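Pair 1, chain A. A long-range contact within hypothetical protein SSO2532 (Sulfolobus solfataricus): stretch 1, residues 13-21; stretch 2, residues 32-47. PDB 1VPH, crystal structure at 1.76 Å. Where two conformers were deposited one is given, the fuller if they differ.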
# COMPACT_ATOMS: atom_id res chain seq x y z
N MET A 13 -1.00 -11.44 21.94
CA MET A 13 -1.34 -10.41 20.97
C MET A 13 -2.30 -9.40 21.62
O MET A 13 -3.28 -9.84 22.20
CB MET A 13 -1.96 -11.17 19.75
CG MET A 13 -2.72 -10.39 18.69
SD MET A 13 -1.77 -8.97 18.13
CE MET A 13 -0.20 -9.58 17.52
N LYS A 14 -1.97 -8.08 21.63
CA LYS A 14 -2.87 -7.01 22.09
C LYS A 14 -3.34 -6.34 20.81
O LYS A 14 -2.56 -6.20 19.86
CB LYS A 14 -2.11 -6.02 22.93
CG LYS A 14 -1.50 -6.62 24.20
CD LYS A 14 -0.48 -5.66 24.84
CE LYS A 14 0.44 -6.39 25.84
NZ LYS A 14 0.96 -7.68 25.22
N VAL A 15 -4.63 -6.01 20.75
CA VAL A 15 -5.17 -5.24 19.62
C VAL A 15 -5.93 -4.04 20.17
O VAL A 15 -6.76 -4.20 21.04
CB VAL A 15 -6.14 -6.07 18.70
CG1 VAL A 15 -6.67 -5.20 17.55
CG2 VAL A 15 -5.52 -7.33 18.18
N TYR A 16 -5.61 -2.83 19.71
CA TYR A 16 -6.19 -1.62 20.28
C TYR A 16 -6.69 -0.81 19.11
O TYR A 16 -5.99 -0.67 18.12
CB TYR A 16 -5.11 -0.85 21.02
CG TYR A 16 -5.62 0.41 21.67
CD1 TYR A 16 -6.17 0.39 22.97
CD2 TYR A 16 -5.53 1.66 21.01
CE1 TYR A 16 -6.64 1.54 23.57
CE2 TYR A 16 -5.99 2.82 21.62
CZ TYR A 16 -6.55 2.76 22.90
OH TYR A 16 -6.98 3.91 23.53
N PHE A 17 -7.91 -0.29 19.24
CA PHE A 17 -8.57 0.49 18.22
C PHE A 17 -8.86 1.88 18.73
O PHE A 17 -9.28 2.09 19.86
CB PHE A 17 -9.94 -0.16 17.87
CG PHE A 17 -9.86 -1.33 16.91
CD1 PHE A 17 -9.60 -1.11 15.55
CD2 PHE A 17 -10.15 -2.62 17.34
CE1 PHE A 17 -9.55 -2.19 14.66
CE2 PHE A 17 -10.12 -3.70 16.44
CZ PHE A 17 -9.81 -3.49 15.12
N ASP A 18 -8.69 2.86 17.85
CA ASP A 18 -9.24 4.15 18.10
C ASP A 18 -9.60 4.74 16.74
O ASP A 18 -9.38 4.11 15.69
CB ASP A 18 -8.22 4.98 18.89
CG ASP A 18 -8.90 5.84 19.97
OD1 ASP A 18 -9.93 6.44 19.62
OD2 ASP A 18 -8.43 5.87 21.14
N ASP A 19 -10.21 5.93 16.77
CA ASP A 19 -10.83 6.54 15.61
C ASP A 19 -10.50 8.02 15.54
O ASP A 19 -10.48 8.72 16.56
CB ASP A 19 -12.32 6.36 15.75
CG ASP A 19 -12.65 4.94 15.81
OD1 ASP A 19 -12.63 4.35 16.90
OD2 ASP A 19 -12.74 4.37 14.75
N ILE A 20 -10.26 8.48 14.33
CA ILE A 20 -10.04 9.92 14.10
C ILE A 20 -11.11 10.36 13.10
O ILE A 20 -11.35 9.69 12.12
CB ILE A 20 -8.56 10.23 13.55
CG1 ILE A 20 -7.50 9.69 14.51
CG2 ILE A 20 -8.29 11.74 13.33
CD1 ILE A 20 -6.05 9.74 13.95
N TYR A 21 -11.75 11.47 13.39
CA TYR A 21 -12.75 12.05 12.49
C TYR A 21 -12.24 13.33 11.94
O TYR A 21 -11.59 14.13 12.63
CB TYR A 21 -14.01 12.32 13.21
CG TYR A 21 -14.44 11.03 13.77
CD1 TYR A 21 -15.13 10.13 12.97
CD2 TYR A 21 -14.07 10.66 15.07
CE1 TYR A 21 -15.48 8.92 13.45
CE2 TYR A 21 -14.43 9.45 15.57
CZ TYR A 21 -15.17 8.59 14.77
OH TYR A 21 -15.53 7.36 15.26
N ASP A 32 -3.24 16.66 7.93
CA ASP A 32 -2.18 16.00 8.73
C ASP A 32 -2.78 15.40 10.01
O ASP A 32 -3.40 16.12 10.79
CB ASP A 32 -1.07 17.00 9.11
CG ASP A 32 0.22 16.33 9.50
OD1 ASP A 32 0.15 15.31 10.27
OD2 ASP A 32 1.31 16.78 9.02
N ILE A 33 -2.63 14.09 10.19
CA ILE A 33 -3.17 13.38 11.34
C ILE A 33 -2.09 12.72 12.16
O ILE A 33 -2.37 11.93 13.06
CB ILE A 33 -4.25 12.37 10.93
CG1 ILE A 33 -3.66 11.28 10.01
CG2 ILE A 33 -5.37 13.10 10.29
CD1 ILE A 33 -4.60 10.08 9.81
N THR A 34 -0.84 13.07 11.86
CA THR A 34 0.31 12.41 12.48
C THR A 34 0.27 12.42 14.02
O THR A 34 0.43 11.37 14.65
CB THR A 34 1.70 13.02 12.03
OG1 THR A 34 1.74 13.20 10.61
CG2 THR A 34 2.81 12.11 12.49
N ASP A 35 0.02 13.59 14.61
CA ASP A 35 0.04 13.73 16.08
C ASP A 35 -1.08 12.93 16.73
O ASP A 35 -0.82 12.34 17.78
CB ASP A 35 0.09 15.20 16.54
CG ASP A 35 1.45 15.88 16.24
OD1 ASP A 35 2.46 15.21 15.86
OD2 ASP A 35 1.53 17.12 16.41
N GLN A 36 -2.25 12.83 16.09
CA GLN A 36 -3.38 12.05 16.57
C GLN A 36 -3.07 10.59 16.51
O GLN A 36 -3.37 9.87 17.45
CB GLN A 36 -4.58 12.40 15.72
CG GLN A 36 -5.89 12.33 16.36
CD GLN A 36 -6.08 13.34 17.50
OE1 GLN A 36 -5.60 13.10 18.61
NE2 GLN A 36 -6.89 14.40 17.27
N VAL A 37 -2.46 10.13 15.41
CA VAL A 37 -2.05 8.72 15.33
C VAL A 37 -1.04 8.39 16.43
O VAL A 37 -1.15 7.37 17.13
CB VAL A 37 -1.45 8.40 13.95
CG1 VAL A 37 -0.90 6.94 13.92
CG2 VAL A 37 -2.50 8.62 12.85
N GLU A 38 -0.05 9.27 16.58
CA GLU A 38 0.97 9.10 17.60
C GLU A 38 0.37 9.05 19.00
O GLU A 38 0.77 8.17 19.80
CB GLU A 38 2.08 10.16 17.49
CG GLU A 38 3.25 9.93 18.47
CD GLU A 38 3.90 8.54 18.33
OE1 GLU A 38 4.16 8.13 17.18
OE2 GLU A 38 4.16 7.87 19.36
N GLN A 39 -0.58 9.92 19.29
CA GLN A 39 -1.20 9.85 20.61
C GLN A 39 -1.93 8.49 20.87
O GLN A 39 -1.88 7.96 22.01
CB GLN A 39 -2.02 11.11 20.91
CG GLN A 39 -3.29 11.23 20.20
CD GLN A 39 -4.41 10.64 21.00
OE1 GLN A 39 -4.20 10.17 22.12
NE2 GLN A 39 -5.60 10.65 20.41
N ILE A 40 -2.58 7.95 19.86
CA ILE A 40 -3.29 6.69 19.96
C ILE A 40 -2.28 5.53 20.13
O ILE A 40 -2.49 4.63 20.95
CB ILE A 40 -4.19 6.51 18.73
CG1 ILE A 40 -5.30 7.58 18.71
CG2 ILE A 40 -4.79 5.09 18.71
CD1 ILE A 40 -5.95 7.78 17.33
N VAL A 41 -1.19 5.58 19.38
CA VAL A 41 -0.10 4.61 19.63
C VAL A 41 0.34 4.66 21.09
O VAL A 41 0.45 3.60 21.73
CB VAL A 41 1.09 4.79 18.70
CG1 VAL A 41 2.19 3.78 19.07
CG2 VAL A 41 0.63 4.63 17.29
N GLU A 42 0.56 5.87 21.63
CA GLU A 42 0.95 6.01 23.02
C GLU A 42 -0.12 5.48 23.98
O GLU A 42 0.21 4.73 24.91
CB GLU A 42 1.41 7.45 23.34
CG GLU A 42 2.74 7.70 22.62
CD GLU A 42 3.33 9.11 22.76
OE1 GLU A 42 3.22 9.68 23.86
OE2 GLU A 42 3.92 9.60 21.77
N LYS A 43 -1.38 5.79 23.70
CA LYS A 43 -2.53 5.36 24.52
C LYS A 43 -2.68 3.85 24.56
O LYS A 43 -3.12 3.30 25.56
CB LYS A 43 -3.80 5.97 23.90
CG LYS A 43 -4.95 6.22 24.82
N SER A 44 -2.33 3.18 23.48
CA SER A 44 -2.49 1.73 23.35
C SER A 44 -1.73 0.96 24.41
O SER A 44 -2.11 -0.17 24.74
CB SER A 44 -2.05 1.26 21.93
OG SER A 44 -0.63 1.25 21.82
N GLY A 45 -0.60 1.51 24.83
CA GLY A 45 0.34 0.81 25.70
C GLY A 45 1.15 -0.30 25.03
O GLY A 45 1.98 -0.94 25.68
N ILE A 46 0.92 -0.52 23.74
CA ILE A 46 1.64 -1.56 22.99
C ILE A 46 3.03 -0.98 22.69
O ILE A 46 3.14 0.20 22.33
CB ILE A 46 0.82 -1.99 21.71
CG1 ILE A 46 -0.46 -2.73 22.13
CG2 ILE A 46 1.64 -2.92 20.80
CD1 ILE A 46 -1.44 -2.99 21.04
N LYS A 47 4.07 -1.77 22.88
CA LYS A 47 5.46 -1.32 22.66
C LYS A 47 5.99 -1.72 21.30
O LYS A 47 6.78 -1.00 20.72
CB LYS A 47 6.38 -1.84 23.77
CG LYS A 47 5.92 -1.47 25.16
CD LYS A 47 5.76 0.03 25.41
CE LYS A 47 5.37 0.33 26.89
NZ LYS A 47 5.15 1.77 27.07

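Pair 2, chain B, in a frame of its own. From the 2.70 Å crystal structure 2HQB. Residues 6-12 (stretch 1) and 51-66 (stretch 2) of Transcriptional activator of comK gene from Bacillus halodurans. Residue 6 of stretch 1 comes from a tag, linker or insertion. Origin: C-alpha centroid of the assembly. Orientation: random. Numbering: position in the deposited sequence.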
# COMPACT_ATOMS: atom_id res chain seq x y z
N GLY B 6 -22.91 11.86 8.81
CA GLY B 6 -21.63 11.82 8.05
C GLY B 6 -20.82 13.11 8.21
O GLY B 6 -21.14 14.16 7.63
N MSE B 7 -19.77 13.03 9.03
CA MSE B 7 -18.83 14.12 9.26
C MSE B 7 -17.55 13.38 9.66
O MSE B 7 -17.46 12.83 10.79
CB MSE B 7 -19.27 15.03 10.39
CG MSE B 7 -19.10 16.48 10.00
SE MSE B 7 -18.42 17.63 11.44
CE MSE B 7 -17.19 18.79 10.42
N VAL B 8 -16.59 13.35 8.73
CA VAL B 8 -15.36 12.60 8.93
C VAL B 8 -14.10 13.28 9.43
O VAL B 8 -13.71 14.35 8.97
CB VAL B 8 -14.99 11.87 7.65
CG1 VAL B 8 -14.09 10.67 7.97
CG2 VAL B 8 -16.26 11.43 6.93
N GLY B 9 -13.47 12.64 10.40
CA GLY B 9 -12.22 13.15 10.94
C GLY B 9 -11.07 12.19 10.57
O GLY B 9 -11.29 10.98 10.33
N LEU B 10 -9.85 12.72 10.50
CA LEU B 10 -8.70 11.90 10.21
C LEU B 10 -7.57 12.25 11.16
O LEU B 10 -7.24 13.41 11.36
CB LEU B 10 -8.21 12.09 8.77
CG LEU B 10 -6.85 11.41 8.43
CD1 LEU B 10 -6.96 9.91 8.63
CD2 LEU B 10 -6.46 11.73 7.00
N LEU B 11 -7.02 11.23 11.80
CA LEU B 11 -5.88 11.48 12.66
C LEU B 11 -4.72 10.95 11.84
O LEU B 11 -4.83 9.92 11.18
CB LEU B 11 -5.98 10.69 13.96
CG LEU B 11 -7.08 11.05 14.94
CD1 LEU B 11 -6.77 10.33 16.19
CD2 LEU B 11 -7.16 12.58 15.17
N VAL B 12 -3.61 11.68 11.84
CA VAL B 12 -2.44 11.28 11.10
C VAL B 12 -1.21 11.56 11.97
O VAL B 12 -1.21 12.47 12.80
CB VAL B 12 -2.44 12.01 9.76
CG1 VAL B 12 -1.87 13.39 9.89
CG2 VAL B 12 -1.72 11.22 8.77
N LYS B 51 -2.44 12.61 22.91
CA LYS B 51 -2.92 13.54 21.90
C LYS B 51 -4.10 12.94 21.16
O LYS B 51 -5.10 13.61 20.94
CB LYS B 51 -1.83 13.88 20.88
CG LYS B 51 -0.63 14.63 21.42
CD LYS B 51 0.59 14.49 20.49
CE LYS B 51 1.87 14.99 21.14
NZ LYS B 51 3.07 14.44 20.44
N ALA B 52 -3.95 11.68 20.77
CA ALA B 52 -5.00 11.01 20.03
C ALA B 52 -6.30 11.11 20.80
O ALA B 52 -7.33 11.46 20.22
CB ALA B 52 -4.61 9.55 19.77
N HIS B 53 -6.27 10.84 22.10
CA HIS B 53 -7.50 10.92 22.89
C HIS B 53 -8.08 12.32 22.97
O HIS B 53 -9.30 12.47 22.84
CB HIS B 53 -7.30 10.39 24.32
CG HIS B 53 -7.17 8.91 24.39
ND1 HIS B 53 -7.49 8.08 23.33
CD2 HIS B 53 -6.71 8.09 25.37
CE1 HIS B 53 -7.22 6.83 23.65
NE2 HIS B 53 -6.75 6.81 24.88
N ARG B 54 -7.23 13.32 23.19
CA ARG B 54 -7.68 14.70 23.25
C ARG B 54 -8.32 15.10 21.92
O ARG B 54 -9.43 15.64 21.89
CB ARG B 54 -6.53 15.67 23.51
CG ARG B 54 -5.71 15.47 24.77
CD ARG B 54 -4.48 16.40 24.70
NE ARG B 54 -3.37 16.00 25.56
CZ ARG B 54 -3.40 16.05 26.89
NH1 ARG B 54 -4.48 16.50 27.52
NH2 ARG B 54 -2.34 15.66 27.58
N ARG B 55 -7.61 14.86 20.81
CA ARG B 55 -8.12 15.25 19.50
C ARG B 55 -9.38 14.51 19.10
O ARG B 55 -10.05 14.88 18.15
CB ARG B 55 -7.05 15.06 18.42
CG ARG B 55 -5.77 15.84 18.64
CD ARG B 55 -5.93 17.36 18.51
NE ARG B 55 -4.76 18.09 19.04
CZ ARG B 55 -4.65 18.53 20.30
NH1 ARG B 55 -5.65 18.31 21.15
NH2 ARG B 55 -3.54 19.14 20.73
N ILE B 56 -9.71 13.46 19.84
CA ILE B 56 -10.90 12.70 19.53
C ILE B 56 -12.07 13.38 20.20
O ILE B 56 -13.22 13.34 19.72
CB ILE B 56 -10.74 11.22 20.00
CG1 ILE B 56 -9.73 10.51 19.08
CG2 ILE B 56 -12.11 10.48 20.04
CD1 ILE B 56 -9.69 8.99 19.19
N LYS B 57 -11.77 14.03 21.32
CA LYS B 57 -12.76 14.73 22.10
C LYS B 57 -13.21 15.91 21.26
O LYS B 57 -14.40 16.07 20.99
CB LYS B 57 -12.16 15.17 23.43
CG LYS B 57 -11.92 13.97 24.34
CD LYS B 57 -10.81 14.14 25.39
CE LYS B 57 -10.58 12.80 26.13
NZ LYS B 57 -9.41 12.79 27.06
N GLU B 58 -12.25 16.72 20.82
CA GLU B 58 -12.58 17.87 20.00
C GLU B 58 -13.39 17.40 18.78
O GLU B 58 -14.47 17.91 18.49
CB GLU B 58 -11.32 18.55 19.53
CG GLU B 58 -10.24 18.64 20.60
CD GLU B 58 -8.97 19.37 20.12
OE1 GLU B 58 -8.37 18.98 19.09
OE2 GLU B 58 -8.57 20.34 20.80
N LEU B 59 -12.88 16.41 18.07
CA LEU B 59 -13.56 15.94 16.87
C LEU B 59 -15.02 15.58 17.06
O LEU B 59 -15.87 16.00 16.26
CB LEU B 59 -12.81 14.75 16.30
CG LEU B 59 -11.57 15.08 15.48
CD1 LEU B 59 -10.93 13.78 15.07
CD2 LEU B 59 -11.96 15.88 14.27
N VAL B 60 -15.31 14.80 18.09
CA VAL B 60 -16.69 14.40 18.34
C VAL B 60 -17.48 15.54 18.95
O VAL B 60 -18.70 15.60 18.83
CB VAL B 60 -16.79 13.19 19.26
CG1 VAL B 60 -18.18 12.65 19.17
CG2 VAL B 60 -15.81 12.11 18.81
N ASP B 61 -16.76 16.46 19.59
CA ASP B 61 -17.37 17.65 20.17
C ASP B 61 -17.85 18.47 18.99
O ASP B 61 -18.97 18.97 19.00
CB ASP B 61 -16.34 18.46 20.94
CG ASP B 61 -16.38 18.18 22.42
OD1 ASP B 61 -17.11 17.22 22.81
OD2 ASP B 61 -15.69 18.91 23.19
N GLY B 62 -16.98 18.61 17.99
CA GLY B 62 -17.29 19.37 16.79
C GLY B 62 -18.37 18.68 15.98
O GLY B 62 -18.99 19.25 15.08
N GLY B 63 -18.60 17.40 16.30
CA GLY B 63 -19.63 16.69 15.59
C GLY B 63 -19.15 15.75 14.53
O GLY B 63 -19.80 15.62 13.50
N VAL B 64 -18.02 15.10 14.75
CA VAL B 64 -17.55 14.13 13.78
C VAL B 64 -18.16 12.86 14.29
O VAL B 64 -18.35 12.69 15.48
CB VAL B 64 -16.01 14.03 13.76
CG1 VAL B 64 -15.58 12.70 13.13
CG2 VAL B 64 -15.44 15.19 12.94
N ASN B 65 -18.51 11.96 13.40
CA ASN B 65 -19.08 10.73 13.90
C ASN B 65 -18.30 9.55 13.31
O ASN B 65 -18.49 8.44 13.76
CB ASN B 65 -20.59 10.66 13.59
CG ASN B 65 -20.88 10.39 12.11
OD1 ASN B 65 -20.39 11.09 11.22
ND2 ASN B 65 -21.68 9.38 11.85
N LEU B 66 -17.46 9.80 12.30
CA LEU B 66 -16.61 8.76 11.70
C LEU B 66 -15.14 9.23 11.77
O LEU B 66 -14.77 10.23 11.15
CB LEU B 66 -16.99 8.50 10.24
CG LEU B 66 -16.22 7.34 9.59
CD1 LEU B 66 -16.56 6.03 10.30
CD2 LEU B 66 -16.60 7.24 8.13

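In both pairs a β-strand lies across a helix that runs roughly antiparallel to it, and 14 central residues superpose with an RMSD of 0.7 Å over N, CA and C. The angle between the N-to-C directions is 144° in pair 1 and 166° in pair 2, with axes approaching to 8.9 and 9.5 Å. The buried surfaces are also similar, 553 and 542 Å².

The best conserved element is an aliphatic cluster around one strand side chain. Ile A20 matches Leu B11, their side-chain centres only 0.6 Å apart, and both point toward the helix. In pair 1, Ile A20 CD1 lies 3.5 Å from Gln A36 CB and 3.9 Å from Val A37 CG2, while its CG1 is 3.7 Å from Ile A40 CD1. Leu B11 meets the matching positions: its CD2 lies 4.1 Å from Arg B55 CB and 4.0 Å from Leu B59 CD1, and its CD1 is 4.1 Å from Ile B56 CG1. Of Arg B55, the CB therefore packs here, whereas the end of the chain leads away and its NH1 forms a salt bridge with Glu B58 OE1 (3.5 Å).

Two residues back along the strand, the solutions diverge. Asp A18 points toward the helix and sets its CB 3.4 Å from Ile A40 CG2. Its counterpart, Gly B9, leaves this space to its neighbours: a CB built there would stand 3.0 Å from Leu B59 CD1, a clash, and 3.4 Å from Val B64 CG1. Ile A40 and Leu B59 nevertheless place their side-chain centres within 0.5 Å of each other.

Two residues further back, Tyr A16, pointing toward the other stretch, matches selenomethionine Met B7, whose CA-to-CB bond points sideways. The tyrosine ring covers the helix end, with Ser A44 CA 3.8 Å from the ring centroid and over its face; Ile A40 CG2 sits at the edge, 3.9 Å from Tyr A16 CE2. Where Lys A43 and Ser A44 border the ring, pair 2 has Gly B62 and Gly B63, and Met B7 SE comes within 3.2 Å of Gly B63 O and 4.1 Å of Val B64 CG2.

Beyond the matched positions, Ile A46 continues the apolar packing in pair 1, its CD1 3.6 Å from Lys A14 CB, and no hydrogen bond joins the two stretches among the modelled atoms. In pair 2, a parallel β-bridge joins Val B8 and Leu B66, through Gly B9 N to Leu B66 O (2.8 Å) and a weak bond from Leu B66 N to Met B7 O (3.4 Å); Asn B65 N also donates to Met B7 O (2.9 Å). Asn B65 OD1 also accepts from Met B7 N (3.0 Å), adding a side-chain link to this backbone pairing.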